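Local coordinates for DNA repair protein RecN (Deinococcus radiodurans, PDB 4ABY), which is an SMC-like ATPase, here as its head domain without most of the coiled coil, and may act in recombinational repair of DNA double-strand breaks, at residues M254-S264 with S275-P285; G299-S309 with F321-G329. One frame throughout, in Å; residues are numbered along the deposited sequence.

Contact 1: M254-S264 with S275-P285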
HETATM    1  N   MSE A 254       4.526  13.641 -12.372  1.00 30.73           N
HETATM    2  CA  MSE A 254       3.220  13.792 -13.001  1.00 29.82           C
HETATM    3  C   MSE A 254       2.779  15.242 -12.858  1.00 31.13           C
HETATM    4  O   MSE A 254       1.831  15.542 -12.134  1.00 30.03           O
HETATM    5  CB  MSE A 254       2.196  12.862 -12.352  1.00 25.94           C
HETATM    6  CG  MSE A 254       2.339  11.409 -12.755  1.00 27.09           C
HETATM    7 SE   MSE A 254       1.504  10.169 -11.497  1.00 56.06          SE
HETATM    8  CE  MSE A 254       2.792  10.257 -10.040  1.00 30.27           C
ATOM      9  N   PRO A 255       3.475  16.153 -13.551  1.00 31.09           N
ATOM     10  CA  PRO A 255       3.269  17.591 -13.362  1.00 26.81           C
ATOM     11  C   PRO A 255       1.862  18.025 -13.745  1.00 29.24           C
ATOM     12  O   PRO A 255       1.407  19.068 -13.284  1.00 30.27           O
ATOM     13  CB  PRO A 255       4.286  18.220 -14.321  1.00 27.36           C
ATOM     14  CG  PRO A 255       5.256  17.128 -14.647  1.00 25.86           C
ATOM     15  CD  PRO A 255       4.464  15.871 -14.604  1.00 25.97           C
ATOM     16  N   HIS A 256       1.185  17.236 -14.574  1.00 30.93           N
ATOM     17  CA  HIS A 256      -0.134  17.614 -15.068  1.00 31.20           C
ATOM     18  C   HIS A 256      -1.214  16.642 -14.626  1.00 32.56           C
ATOM     19  O   HIS A 256      -2.234  16.478 -15.300  1.00 36.65           O
ATOM     20  CB  HIS A 256      -0.122  17.725 -16.589  1.00 33.88           C
ATOM     21  CG  HIS A 256       0.977  18.591 -17.116  1.00 34.47           C
ATOM     22  ND1 HIS A 256       1.105  19.919 -16.772  1.00 31.80           N
ATOM     23  CD2 HIS A 256       2.001  18.318 -17.957  1.00 33.69           C
ATOM     24  CE1 HIS A 256       2.161  20.428 -17.379  1.00 32.47           C
ATOM     25  NE2 HIS A 256       2.722  19.477 -18.105  1.00 40.82           N
ATOM     26  N   ALA A 257      -0.988  15.997 -13.489  1.00 28.21           N
ATOM     27  CA  ALA A 257      -1.969  15.070 -12.960  1.00 27.63           C
ATOM     28  C   ALA A 257      -3.233  15.834 -12.616  1.00 26.69           C
ATOM     29  O   ALA A 257      -3.172  16.952 -12.110  1.00 23.48           O
ATOM     30  CB  ALA A 257      -1.424  14.355 -11.741  1.00 27.15           C
ATOM     31  N   ARG A 258      -4.378  15.234 -12.925  1.00 32.89           N
ATOM     32  CA  ARG A 258      -5.669  15.786 -12.537  1.00 31.41           C
ATOM     33  C   ARG A 258      -6.381  14.772 -11.656  1.00 32.26           C
ATOM     34  O   ARG A 258      -6.256  13.565 -11.863  1.00 32.43           O
ATOM     35  CB  ARG A 258      -6.530  16.107 -13.759  1.00 35.58           C
ATOM     36  CG  ARG A 258      -5.977  17.182 -14.682  1.00 36.87           C
ATOM     37  CD  ARG A 258      -7.108  17.852 -15.447  1.00 51.80           C
ATOM     38  NE  ARG A 258      -6.688  18.362 -16.749  1.00 78.35           N
ATOM     39  CZ  ARG A 258      -7.412  19.193 -17.497  1.00 86.45           C
ATOM     40  NH1 ARG A 258      -8.595  19.621 -17.069  1.00 77.68           N
ATOM     41  NH2 ARG A 258      -6.953  19.604 -18.673  1.00 79.10           N
HETATM   42  N   MSE A 259      -7.124  15.266 -10.673  1.00 31.18           N
HETATM   43  CA  MSE A 259      -7.773  14.395  -9.702  1.00 32.68           C
HETATM   44  C   MSE A 259      -9.041  15.041  -9.165  1.00 33.49           C
HETATM   45  O   MSE A 259      -9.109  16.259  -9.014  1.00 36.83           O
HETATM   46  CB  MSE A 259      -6.815  14.079  -8.551  1.00 30.65           C
HETATM   47  CG  MSE A 259      -7.468  13.400  -7.359  1.00 33.36           C
HETATM   48 SE   MSE A 259      -6.192  12.888  -5.970  1.00 54.07          SE
HETATM   49  CE  MSE A 259      -5.282  11.432  -6.889  1.00 30.73           C
ATOM     50  N   GLU A 260     -10.049  14.224  -8.885  1.00 33.74           N
ATOM     51  CA  GLU A 260     -11.283  14.728  -8.300  1.00 35.97           C
ATOM     52  C   GLU A 260     -12.047  13.627  -7.573  1.00 36.79           C
ATOM     53  O   GLU A 260     -11.920  12.447  -7.904  1.00 33.84           O
ATOM     54  CB  GLU A 260     -12.174  15.333  -9.382  1.00 39.25           C
ATOM     55  CG  GLU A 260     -12.945  14.300 -10.186  1.00 46.12           C
ATOM     56  CD  GLU A 260     -13.828  14.928 -11.243  1.00 52.40           C
ATOM     57  OE1 GLU A 260     -13.676  16.146 -11.486  1.00 47.77           O
ATOM     58  OE2 GLU A 260     -14.668  14.205 -11.826  1.00 51.88           O
ATOM     59  N   PHE A 261     -12.836  14.019  -6.577  1.00 36.43           N
ATOM     60  CA  PHE A 261     -13.792  13.108  -5.964  1.00 32.53           C
ATOM     61  C   PHE A 261     -15.151  13.287  -6.619  1.00 31.73           C
ATOM     62  O   PHE A 261     -15.667  14.398  -6.693  1.00 34.94           O
ATOM     63  CB  PHE A 261     -13.904  13.356  -4.462  1.00 31.00           C
ATOM     64  CG  PHE A 261     -12.798  12.739  -3.667  1.00 29.51           C
ATOM     65  CD1 PHE A 261     -12.799  11.386  -3.395  1.00 31.96           C
ATOM     66  CD2 PHE A 261     -11.755  13.512  -3.191  1.00 32.66           C
ATOM     67  CE1 PHE A 261     -11.780  10.812  -2.667  1.00 29.83           C
ATOM     68  CE2 PHE A 261     -10.734  12.945  -2.458  1.00 28.19           C
ATOM     69  CZ  PHE A 261     -10.746  11.594  -2.197  1.00 28.14           C
ATOM     70  N   ALA A 262     -15.724  12.192  -7.101  1.00 33.25           N
ATOM     71  CA  ALA A 262     -17.029  12.242  -7.743  1.00 29.32           C
ATOM     72  C   ALA A 262     -18.091  11.592  -6.867  1.00 30.25           C
ATOM     73  O   ALA A 262     -17.905  10.474  -6.374  1.00 30.84           O
ATOM     74  CB  ALA A 262     -16.980  11.567  -9.102  1.00 30.52           C
ATOM     75  N   LEU A 263     -19.197  12.300  -6.670  1.00 24.61           N
ATOM     76  CA  LEU A 263     -20.336  11.734  -5.966  1.00 22.94           C
ATOM     77  C   LEU A 263     -21.300  11.136  -6.975  1.00 25.33           C
ATOM     78  O   LEU A 263     -21.659  11.773  -7.964  1.00 32.02           O
ATOM     79  CB  LEU A 263     -21.046  12.795  -5.130  1.00 19.81           C
ATOM     80  CG  LEU A 263     -20.138  13.629  -4.232  1.00 23.17           C
ATOM     81  CD1 LEU A 263     -20.965  14.464  -3.279  1.00 28.43           C
ATOM     82  CD2 LEU A 263     -19.187  12.735  -3.466  1.00 25.30           C
ATOM     83  N   SER A 264     -21.709   9.901  -6.724  1.00 23.22           N
ATOM     84  CA  SER A 264     -22.650   9.218  -7.590  1.00 26.28           C
ATOM     85  C   SER A 264     -23.945   8.998  -6.813  1.00 27.65           C
ATOM     86  O   SER A 264     -23.939   8.358  -5.762  1.00 29.85           O
ATOM     87  CB  SER A 264     -22.051   7.886  -8.047  1.00 30.64           C
ATOM     88  OG  SER A 264     -22.854   7.259  -9.027  1.00 41.05           O
ATOM     89  N   SER A 275     -25.083   8.981  -1.552  1.00 27.34           N
ATOM     90  CA  SER A 275     -24.258   8.912  -2.751  1.00 27.04           C
ATOM     91  C   SER A 275     -23.021   8.052  -2.546  1.00 25.22           C
ATOM     92  O   SER A 275     -22.530   7.916  -1.428  1.00 22.96           O
ATOM     93  CB  SER A 275     -23.826  10.316  -3.179  1.00 26.01           C
ATOM     94  OG  SER A 275     -24.936  11.180  -3.301  1.00 26.68           O
ATOM     95  N   ASP A 276     -22.534   7.472  -3.641  1.00 26.76           N
ATOM     96  CA  ASP A 276     -21.253   6.777  -3.675  1.00 26.60           C
ATOM     97  C   ASP A 276     -20.141   7.801  -3.827  1.00 26.65           C
ATOM     98  O   ASP A 276     -20.286   8.766  -4.569  1.00 29.26           O
ATOM     99  CB  ASP A 276     -21.205   5.825  -4.868  1.00 26.20           C
ATOM    100  CG  ASP A 276     -21.692   4.432  -4.530  1.00 30.67           C
ATOM    101  OD1 ASP A 276     -21.533   4.008  -3.365  1.00 27.37           O
ATOM    102  OD2 ASP A 276     -22.216   3.752  -5.441  1.00 32.44           O
ATOM    103  N   VAL A 277     -19.031   7.602  -3.131  1.00 25.06           N
ATOM    104  CA  VAL A 277     -17.909   8.522  -3.273  1.00 27.81           C
ATOM    105  C   VAL A 277     -16.743   7.848  -3.980  1.00 31.09           C
ATOM    106  O   VAL A 277     -16.171   6.883  -3.472  1.00 31.69           O
ATOM    107  CB  VAL A 277     -17.452   9.092  -1.924  1.00 29.19           C
ATOM    108  CG1 VAL A 277     -16.145   9.849  -2.093  1.00 33.39           C
ATOM    109  CG2 VAL A 277     -18.527  10.002  -1.347  1.00 24.45           C
ATOM    110  N   LEU A 278     -16.402   8.362  -5.158  1.00 31.40           N
ATOM    111  CA  LEU A 278     -15.386   7.742  -6.002  1.00 32.02           C
ATOM    112  C   LEU A 278     -14.206   8.673  -6.236  1.00 34.51           C
ATOM    113  O   LEU A 278     -14.374   9.889  -6.337  1.00 34.36           O
ATOM    114  CB  LEU A 278     -15.993   7.338  -7.345  1.00 31.68           C
ATOM    115  CG  LEU A 278     -17.151   6.347  -7.261  1.00 31.41           C
ATOM    116  CD1 LEU A 278     -18.263   6.715  -8.239  1.00 29.97           C
ATOM    117  CD2 LEU A 278     -16.650   4.935  -7.491  1.00 29.60           C
ATOM    118  N   LEU A 279     -13.013   8.091  -6.320  1.00 33.65           N
ATOM    119  CA  LEU A 279     -11.802   8.857  -6.579  1.00 30.47           C
ATOM    120  C   LEU A 279     -11.329   8.637  -8.012  1.00 28.79           C
ATOM    121  O   LEU A 279     -11.027   7.511  -8.409  1.00 33.37           O
ATOM    122  CB  LEU A 279     -10.705   8.461  -5.596  1.00 29.91           C
ATOM    123  CG  LEU A 279      -9.422   9.273  -5.725  1.00 32.85           C
ATOM    124  CD1 LEU A 279      -9.735  10.748  -5.538  1.00 33.55           C
ATOM    125  CD2 LEU A 279      -8.377   8.800  -4.727  1.00 30.18           C
ATOM    126  N   ARG A 280     -11.270   9.717  -8.781  1.00 25.75           N
ATOM    127  CA  ARG A 280     -10.904   9.638 -10.188  1.00 27.76           C
ATOM    128  C   ARG A 280      -9.597  10.382 -10.442  1.00 33.47           C
ATOM    129  O   ARG A 280      -9.324  11.399  -9.814  1.00 37.39           O
ATOM    130  CB  ARG A 280     -12.031  10.200 -11.055  1.00 35.64           C
ATOM    131  CG  ARG A 280     -13.377   9.511 -10.821  1.00 40.69           C
ATOM    132  CD  ARG A 280     -14.502  10.128 -11.641  1.00 38.43           C
ATOM    133  NE  ARG A 280     -14.346   9.892 -13.072  1.00 37.19           N
ATOM    134  CZ  ARG A 280     -14.552  10.821 -14.000  1.00 44.85           C
ATOM    135  NH1 ARG A 280     -14.920  12.045 -13.638  1.00 43.58           N
ATOM    136  NH2 ARG A 280     -14.390  10.534 -15.287  1.00 43.11           N
ATOM    137  N   PHE A 281      -8.792   9.870 -11.368  1.00 32.76           N
ATOM    138  CA  PHE A 281      -7.436  10.369 -11.553  1.00 30.44           C
ATOM    139  C   PHE A 281      -6.946  10.192 -12.985  1.00 31.97           C
ATOM    140  O   PHE A 281      -7.196   9.166 -13.618  1.00 31.53           O
ATOM    141  CB  PHE A 281      -6.492   9.650 -10.581  1.00 29.94           C
ATOM    142  CG  PHE A 281      -5.042  10.013 -10.743  1.00 27.74           C
ATOM    143  CD1 PHE A 281      -4.527  11.145 -10.136  1.00 26.41           C
ATOM    144  CD2 PHE A 281      -4.189   9.205 -11.478  1.00 26.59           C
ATOM    145  CE1 PHE A 281      -3.195  11.473 -10.273  1.00 26.39           C
ATOM    146  CE2 PHE A 281      -2.857   9.529 -11.621  1.00 23.92           C
ATOM    147  CZ  PHE A 281      -2.358  10.663 -11.018  1.00 26.62           C
ATOM    148  N   SER A 282      -6.253  11.208 -13.490  1.00 33.95           N
ATOM    149  CA  SER A 282      -5.553  11.118 -14.765  1.00 35.79           C
ATOM    150  C   SER A 282      -4.109  11.548 -14.552  1.00 35.58           C
ATOM    151  O   SER A 282      -3.850  12.603 -13.974  1.00 33.96           O
ATOM    152  CB  SER A 282      -6.214  12.008 -15.816  1.00 38.66           C
ATOM    153  OG  SER A 282      -6.113  13.375 -15.459  1.00 40.73           O
ATOM    154  N   ALA A 283      -3.171  10.728 -15.014  1.00 37.64           N
ATOM    155  CA  ALA A 283      -1.750  11.008 -14.828  1.00 37.19           C
ATOM    156  C   ALA A 283      -1.227  12.078 -15.790  1.00 43.08           C
ATOM    157  O   ALA A 283      -0.402  12.918 -15.415  1.00 40.78           O
ATOM    158  CB  ALA A 283      -0.939   9.730 -14.973  1.00 35.26           C
ATOM    159  N   ASN A 284      -1.710  12.042 -17.029  1.00 43.84           N
ATOM    160  CA  ASN A 284      -1.181  12.898 -18.081  1.00 41.66           C
ATOM    161  C   ASN A 284      -2.171  13.972 -18.528  1.00 46.98           C
ATOM    162  O   ASN A 284      -3.361  13.885 -18.225  1.00 47.86           O
ATOM    163  CB  ASN A 284      -0.735  12.037 -19.263  1.00 46.36           C
ATOM    164  CG  ASN A 284       0.217  10.930 -18.847  1.00 43.25           C
ATOM    165  OD1 ASN A 284       0.165   9.823 -19.373  1.00 45.84           O
ATOM    166  ND2 ASN A 284       1.088  11.226 -17.890  1.00 42.78           N
ATOM    167  N   PRO A 285      -1.675  14.997 -19.242  1.00 49.13           N
ATOM    168  CA  PRO A 285      -2.468  16.147 -19.700  1.00 51.03           C
ATOM    169  C   PRO A 285      -3.568  15.784 -20.697  1.00 56.31           C
ATOM    170  O   PRO A 285      -4.684  16.299 -20.594  1.00 56.29           O
ATOM    171  CB  PRO A 285      -1.424  17.040 -20.384  1.00 45.74           C
ATOM    172  CG  PRO A 285      -0.291  16.127 -20.709  1.00 46.33           C
ATOM    173  CD  PRO A 285      -0.251  15.155 -19.579  1.00 42.70           C
TER

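Contact 2: G299-S309 with F321-G329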
ATOM      1  N   GLY A 299       4.088   1.582 -11.453  1.00 32.21           N
ATOM      2  CA  GLY A 299       4.881   2.609 -10.803  1.00 28.79           C
ATOM      3  C   GLY A 299       4.120   3.900 -10.552  1.00 30.12           C
ATOM      4  O   GLY A 299       4.278   4.517  -9.502  1.00 33.01           O
ATOM      5  N   GLU A 300       3.296   4.321 -11.508  1.00 26.80           N
ATOM      6  CA  GLU A 300       2.499   5.529 -11.324  1.00 30.42           C
ATOM      7  C   GLU A 300       1.482   5.360 -10.203  1.00 28.71           C
ATOM      8  O   GLU A 300       1.273   6.271  -9.404  1.00 28.33           O
ATOM      9  CB  GLU A 300       1.792   5.932 -12.617  1.00 32.89           C
ATOM     10  CG  GLU A 300       2.720   6.492 -13.678  1.00 34.75           C
ATOM     11  CD  GLU A 300       1.969   7.151 -14.819  1.00 45.81           C
ATOM     12  OE1 GLU A 300       0.864   6.677 -15.158  1.00 47.95           O
ATOM     13  OE2 GLU A 300       2.484   8.143 -15.377  1.00 53.76           O
ATOM     14  N   LEU A 301       0.848   4.194 -10.150  1.00 28.02           N
ATOM     15  CA  LEU A 301      -0.078   3.886  -9.073  1.00 25.27           C
ATOM     16  C   LEU A 301       0.660   3.971  -7.735  1.00 29.68           C
ATOM     17  O   LEU A 301       0.207   4.647  -6.809  1.00 26.97           O
ATOM     18  CB  LEU A 301      -0.690   2.497  -9.276  1.00 25.24           C
ATOM     19  CG  LEU A 301      -1.866   2.092  -8.383  1.00 25.37           C
ATOM     20  CD1 LEU A 301      -2.939   3.153  -8.399  1.00 27.67           C
ATOM     21  CD2 LEU A 301      -2.436   0.754  -8.814  1.00 23.10           C
ATOM     22  N   SER A 302       1.809   3.302  -7.650  1.00 28.32           N
ATOM     23  CA  SER A 302       2.621   3.315  -6.434  1.00 24.47           C
ATOM     24  C   SER A 302       2.926   4.729  -5.964  1.00 23.01           C
ATOM     25  O   SER A 302       2.861   5.021  -4.772  1.00 22.47           O
ATOM     26  CB  SER A 302       3.932   2.556  -6.642  1.00 27.05           C
ATOM     27  OG  SER A 302       3.709   1.164  -6.790  1.00 33.50           O
ATOM     28  N   ARG A 303       3.269   5.606  -6.898  1.00 23.78           N
ATOM     29  CA  ARG A 303       3.652   6.961  -6.528  1.00 23.93           C
ATOM     30  C   ARG A 303       2.454   7.774  -6.071  1.00 23.68           C
ATOM     31  O   ARG A 303       2.588   8.687  -5.259  1.00 23.15           O
ATOM     32  CB  ARG A 303       4.403   7.657  -7.662  1.00 21.48           C
ATOM     33  CG  ARG A 303       5.775   7.063  -7.895  1.00 21.62           C
ATOM     34  CD  ARG A 303       6.624   7.937  -8.775  1.00 21.73           C
ATOM     35  NE  ARG A 303       6.000   8.180 -10.069  1.00 29.85           N
ATOM     36  CZ  ARG A 303       6.126   7.384 -11.127  1.00 29.81           C
ATOM     37  NH1 ARG A 303       6.851   6.273 -11.051  1.00 24.99           N
ATOM     38  NH2 ARG A 303       5.523   7.703 -12.263  1.00 30.96           N
ATOM     39  N   VAL A 304       1.278   7.435  -6.587  1.00 23.38           N
ATOM     40  CA  VAL A 304       0.061   8.103  -6.156  1.00 21.74           C
ATOM     41  C   VAL A 304      -0.324   7.580  -4.780  1.00 21.20           C
ATOM     42  O   VAL A 304      -0.810   8.331  -3.934  1.00 19.73           O
ATOM     43  CB  VAL A 304      -1.084   7.906  -7.161  1.00 20.71           C
ATOM     44  CG1 VAL A 304      -2.369   8.513  -6.626  1.00 19.74           C
ATOM     45  CG2 VAL A 304      -0.720   8.532  -8.490  1.00 19.09           C
HETATM   46  N   MSE A 305      -0.080   6.292  -4.555  1.00 23.17           N
HETATM   47  CA  MSE A 305      -0.319   5.678  -3.250  1.00 22.13           C
HETATM   48  C   MSE A 305       0.602   6.276  -2.200  1.00 21.41           C
HETATM   49  O   MSE A 305       0.187   6.536  -1.073  1.00 20.59           O
HETATM   50  CB  MSE A 305      -0.124   4.163  -3.313  1.00 21.63           C
HETATM   51  CG  MSE A 305      -1.153   3.428  -4.155  1.00 27.84           C
HETATM   52 SE   MSE A 305      -2.987   3.663  -3.525  1.00 55.02          SE
HETATM   53  CE  MSE A 305      -3.502   5.241  -4.548  1.00 31.00           C
ATOM     54  N   LEU A 306       1.859   6.488  -2.577  1.00 20.69           N
ATOM     55  CA  LEU A 306       2.822   7.124  -1.690  1.00 21.19           C
ATOM     56  C   LEU A 306       2.343   8.510  -1.265  1.00 21.18           C
ATOM     57  O   LEU A 306       2.320   8.826  -0.077  1.00 20.00           O
ATOM     58  CB  LEU A 306       4.189   7.222  -2.368  1.00 21.77           C
ATOM     59  CG  LEU A 306       5.272   8.009  -1.625  1.00 18.18           C
ATOM     60  CD1 LEU A 306       5.550   7.391  -0.269  1.00 17.99           C
ATOM     61  CD2 LEU A 306       6.538   8.073  -2.455  1.00 17.37           C
ATOM     62  N   ALA A 307       1.961   9.329  -2.240  1.00 21.17           N
ATOM     63  CA  ALA A 307       1.492  10.683  -1.966  1.00 20.80           C
ATOM     64  C   ALA A 307       0.328  10.677  -0.991  1.00 21.54           C
ATOM     65  O   ALA A 307       0.359  11.356   0.031  1.00 23.15           O
ATOM     66  CB  ALA A 307       1.095  11.385  -3.252  1.00 19.61           C
ATOM     67  N   VAL A 308      -0.702   9.906  -1.310  1.00 22.91           N
ATOM     68  CA  VAL A 308      -1.852   9.785  -0.425  1.00 24.78           C
ATOM     69  C   VAL A 308      -1.421   9.287   0.952  1.00 26.07           C
ATOM     70  O   VAL A 308      -1.900   9.772   1.973  1.00 27.99           O
ATOM     71  CB  VAL A 308      -2.915   8.833  -0.999  1.00 22.26           C
ATOM     72  CG1 VAL A 308      -4.152   8.844  -0.123  1.00 21.61           C
ATOM     73  CG2 VAL A 308      -3.266   9.233  -2.421  1.00 19.93           C
ATOM     74  N   SER A 309      -0.508   8.323   0.977  1.00 24.94           N
ATOM     75  CA  SER A 309      -0.042   7.756   2.235  1.00 24.87           C
ATOM     76  C   SER A 309       0.684   8.765   3.135  1.00 29.16           C
ATOM     77  O   SER A 309       0.512   8.740   4.350  1.00 35.35           O
ATOM     78  CB  SER A 309       0.832   6.523   1.986  1.00 24.56           C
ATOM     79  OG  SER A 309       0.047   5.432   1.534  1.00 22.37           O
ATOM     80  N   PHE A 321       6.048  -0.552  -1.391  1.00 22.40           N
ATOM     81  CA  PHE A 321       5.856   0.064  -2.694  1.00 22.31           C
ATOM     82  C   PHE A 321       6.729  -0.673  -3.697  1.00 25.51           C
ATOM     83  O   PHE A 321       7.923  -0.860  -3.467  1.00 28.96           O
ATOM     84  CB  PHE A 321       6.231   1.546  -2.651  1.00 19.76           C
ATOM     85  CG  PHE A 321       5.432   2.345  -1.663  1.00 17.79           C
ATOM     86  CD1 PHE A 321       4.227   2.920  -2.029  1.00 21.30           C
ATOM     87  CD2 PHE A 321       5.885   2.520  -0.366  1.00 17.84           C
ATOM     88  CE1 PHE A 321       3.489   3.657  -1.122  1.00 19.64           C
ATOM     89  CE2 PHE A 321       5.152   3.256   0.546  1.00 19.66           C
ATOM     90  CZ  PHE A 321       3.953   3.825   0.167  1.00 19.17           C
ATOM     91  N   ASP A 322       6.167  -1.027  -4.825  1.00 26.53           N
ATOM     92  CA  ASP A 322       6.923  -1.668  -5.859  1.00 32.00           C
ATOM     93  C   ASP A 322       7.029  -0.779  -7.053  1.00 40.03           C
ATOM     94  O   ASP A 322       6.050  -0.311  -7.553  1.00 49.99           O
ATOM     95  CB  ASP A 322       6.178  -2.882  -6.334  1.00 33.92           C
ATOM     96  CG  ASP A 322       6.978  -3.727  -7.249  1.00 36.60           C
ATOM     97  OD1 ASP A 322       8.204  -3.701  -7.168  1.00 32.10           O
ATOM     98  OD2 ASP A 322       6.380  -4.436  -8.041  1.00 36.67           O
ATOM     99  N   GLU A 323       8.207  -0.554  -7.566  1.00 29.93           N
ATOM    100  CA  GLU A 323       8.214   0.180  -8.766  1.00 30.21           C
ATOM    101  C   GLU A 323       7.920   1.611  -8.664  1.00 28.79           C
ATOM    102  O   GLU A 323       7.502   2.156  -9.619  1.00 32.89           O
ATOM    103  CB  GLU A 323       7.140  -0.417  -9.652  1.00 38.24           C
ATOM    104  CG  GLU A 323       7.650  -1.404 -10.682  1.00 37.99           C
ATOM    105  CD  GLU A 323       6.604  -1.819 -11.642  1.00 40.89           C
ATOM    106  OE1 GLU A 323       5.810  -2.682 -11.317  1.00 41.92           O
ATOM    107  OE2 GLU A 323       6.565  -1.294 -12.745  1.00 42.15           O
ATOM    108  N   VAL A 324       8.131   2.260  -7.546  1.00 30.09           N
ATOM    109  CA  VAL A 324       7.805   3.684  -7.508  1.00 28.56           C
ATOM    110  C   VAL A 324       8.952   4.385  -8.055  1.00 24.74           C
ATOM    111  O   VAL A 324       8.825   5.526  -8.373  1.00 24.29           O
ATOM    112  CB  VAL A 324       8.027   3.432  -6.025  1.00 22.81           C
ATOM    113  CG1 VAL A 324       9.457   3.288  -5.740  1.00 24.51           C
ATOM    114  CG2 VAL A 324       7.503   4.563  -5.218  1.00 18.85           C
ATOM    115  N   ASP A 325      10.053   3.702  -8.306  1.00 25.03           N
ATOM    116  CA  ASP A 325      11.025   4.417  -9.104  1.00 28.12           C
ATOM    117  C   ASP A 325      10.956   4.109 -10.550  1.00 27.30           C
ATOM    118  O   ASP A 325      11.819   4.464 -11.293  1.00 29.09           O
ATOM    119  CB  ASP A 325      12.421   4.043  -8.662  1.00 28.38           C
ATOM    120  CG  ASP A 325      12.632   2.607  -8.624  1.00 29.32           C
ATOM    121  OD1 ASP A 325      11.708   1.903  -8.882  1.00 33.37           O
ATOM    122  OD2 ASP A 325      13.725   2.178  -8.346  1.00 30.98           O
ATOM    123  N   ALA A 326       9.928   3.413 -10.953  1.00 28.07           N
ATOM    124  CA  ALA A 326       9.891   2.910 -12.318  1.00 26.20           C
ATOM    125  C   ALA A 326      10.271   3.948 -13.376  1.00 27.55           C
ATOM    126  O   ALA A 326      11.433   4.038 -13.771  1.00 40.85           O
ATOM    127  CB  ALA A 326       8.538   2.291 -12.625  1.00 30.30           C
ATOM    128  N   GLY A 327       9.304   4.727 -13.840  1.00 20.75           N
ATOM    129  CA  GLY A 327       9.526   5.540 -15.022  1.00 22.97           C
ATOM    130  C   GLY A 327      10.003   6.961 -14.799  1.00 29.65           C
ATOM    131  O   GLY A 327       9.787   7.830 -15.645  1.00 34.41           O
ATOM    132  N   ILE A 328      10.657   7.203 -13.670  1.00 31.16           N
ATOM    133  CA  ILE A 328      11.092   8.549 -13.316  1.00 27.30           C
ATOM    134  C   ILE A 328      12.590   8.580 -13.111  1.00 31.66           C
ATOM    135  O   ILE A 328      13.272   7.567 -13.259  1.00 35.67           O
ATOM    136  CB  ILE A 328      10.455   9.020 -11.996  1.00 26.40           C
ATOM    137  CG1 ILE A 328      10.974   8.165 -10.832  1.00 24.13           C
ATOM    138  CG2 ILE A 328       8.944   8.963 -12.083  1.00 20.29           C
ATOM    139  CD1 ILE A 328      10.633   8.700  -9.468  1.00 24.31           C
ATOM    140  N   GLY A 329      13.094   9.751 -12.742  1.00 30.33           N
ATOM    141  CA  GLY A 329      14.492   9.909 -12.397  1.00 24.69           C
ATOM    142  C   GLY A 329      14.758  11.332 -11.957  1.00 27.76           C
ATOM    143  O   GLY A 329      13.829  12.128 -11.803  1.00 31.64           O
TER

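Contact 1: M254-S264 with S275-P285
E260 and R280 face each other as a hydrogen-bonded antiparallel pair, and their side chains run alongside each other to a salt bridge, OE2 of E260 to NH1 of R280 at 2.8 Å. The carboxylate oxygen comes in at the guanidinium edge, but the planes are turned 57° apart and the hydrogen bond is bent and weak. Eight backbone hydrogen bonds join R258, E260, A262 and S264 to S282, R280, L278 and D276; one is R280 N to E260 O at 2.9 Å. The intervening pairs, M259-F281, F261-L279 and L263-V277, send their side chains to the other face of the hairpin. There CD1 of L279 sits over the F261 ring, 3.6 Å from its centroid, brought up by a CG anti to the backbone N (chi1 -176°). Replacing F261 by alanine would probably strip L279 CD1 of its aromatic cover and open a gap beside V277 CG1. CD2 of L263 meets CG2 of V277 at 3.5 Å, while the selenium of M254 (selenomethionine) makes a Met-aromatic contact in plane at the F281 ring edge, 3.9 Å from CZ. This apolar face lies against helix 214-249 through I249 and L241 and against helix 163-171 through L169 and L170; M254 and F281 reach V304 of helix 298-312, and L289 packs on the salt-bridge face.

Contact 2: G299-S309 with F321-G329
S302 and F321 mark the tightly packed part of this contact, where helix 299-309 lies over the end of strand 318-321. The S302 hydroxyl, set beside its own backbone N (chi1 -69°), donates to D322 O at 2.9 Å, from a position tilted 31° out of the carbonyl plane; a weak bond to G298 O competes for it. One turn further along, the F321 and L306 side chains cross at about a right angle, with F321 CE1 3.6 Å from L306 CA and CZ 3.9 Å from L306 CD1. R303 bends at chi3 (-58°) to lay its guanidinium between two layers: CG2 of I328 covers the centre of one face, 3.4 Å from CZ, and G299 O lies above the opposite face, toward its rim. V324 O meets the group at its edge, but the bond from NH1 is long (3.4 Å) and weak; NE has a weak bond to L252 O. The type I turn from E323 leads to the looser side, at A326 and the exposed G327. Here G299 has no side chain to offer, and its CA lies 4.1 Å from A326 CB; R303 NH1 passes A326 N and G327 N without a hydrogen bond to either. The E323 side chain turns to W153. D322 bonds to Q154, and its side chain comes within about 4 Å of that of K73, in the predicted ATP site. An acidic pair closing a hydrophobic strand, followed by a VDAG turn and packed on a helix entered through a GGE sequence, fits the Walker B, D-loop and signature elements of ABC-type ATPases.

From the N-terminal side, the chain leaves helix 214-249 and enters contact 1 through the turn M254-A257, a local hairpin closed across ten residues. The loop after P285 then leads into helix 298-312, and contact 2 closes the next excursion, through strand 318-321 and back onto that helix. The two contacts stand in series, neither nested nor crossed, with centres about 17 Å apart. They nevertheless touch: M254 CE lies beside R303 NE at 3.8 Å, and A283 CB packs on E300 OE1 at 3.5 Å. Helix 298-312 thus has the hairpin and helix 214-249 on one flank and, through contact 2, the loop after strand 318-321 of the mixed sheet, beside the predicted ATP site, on another.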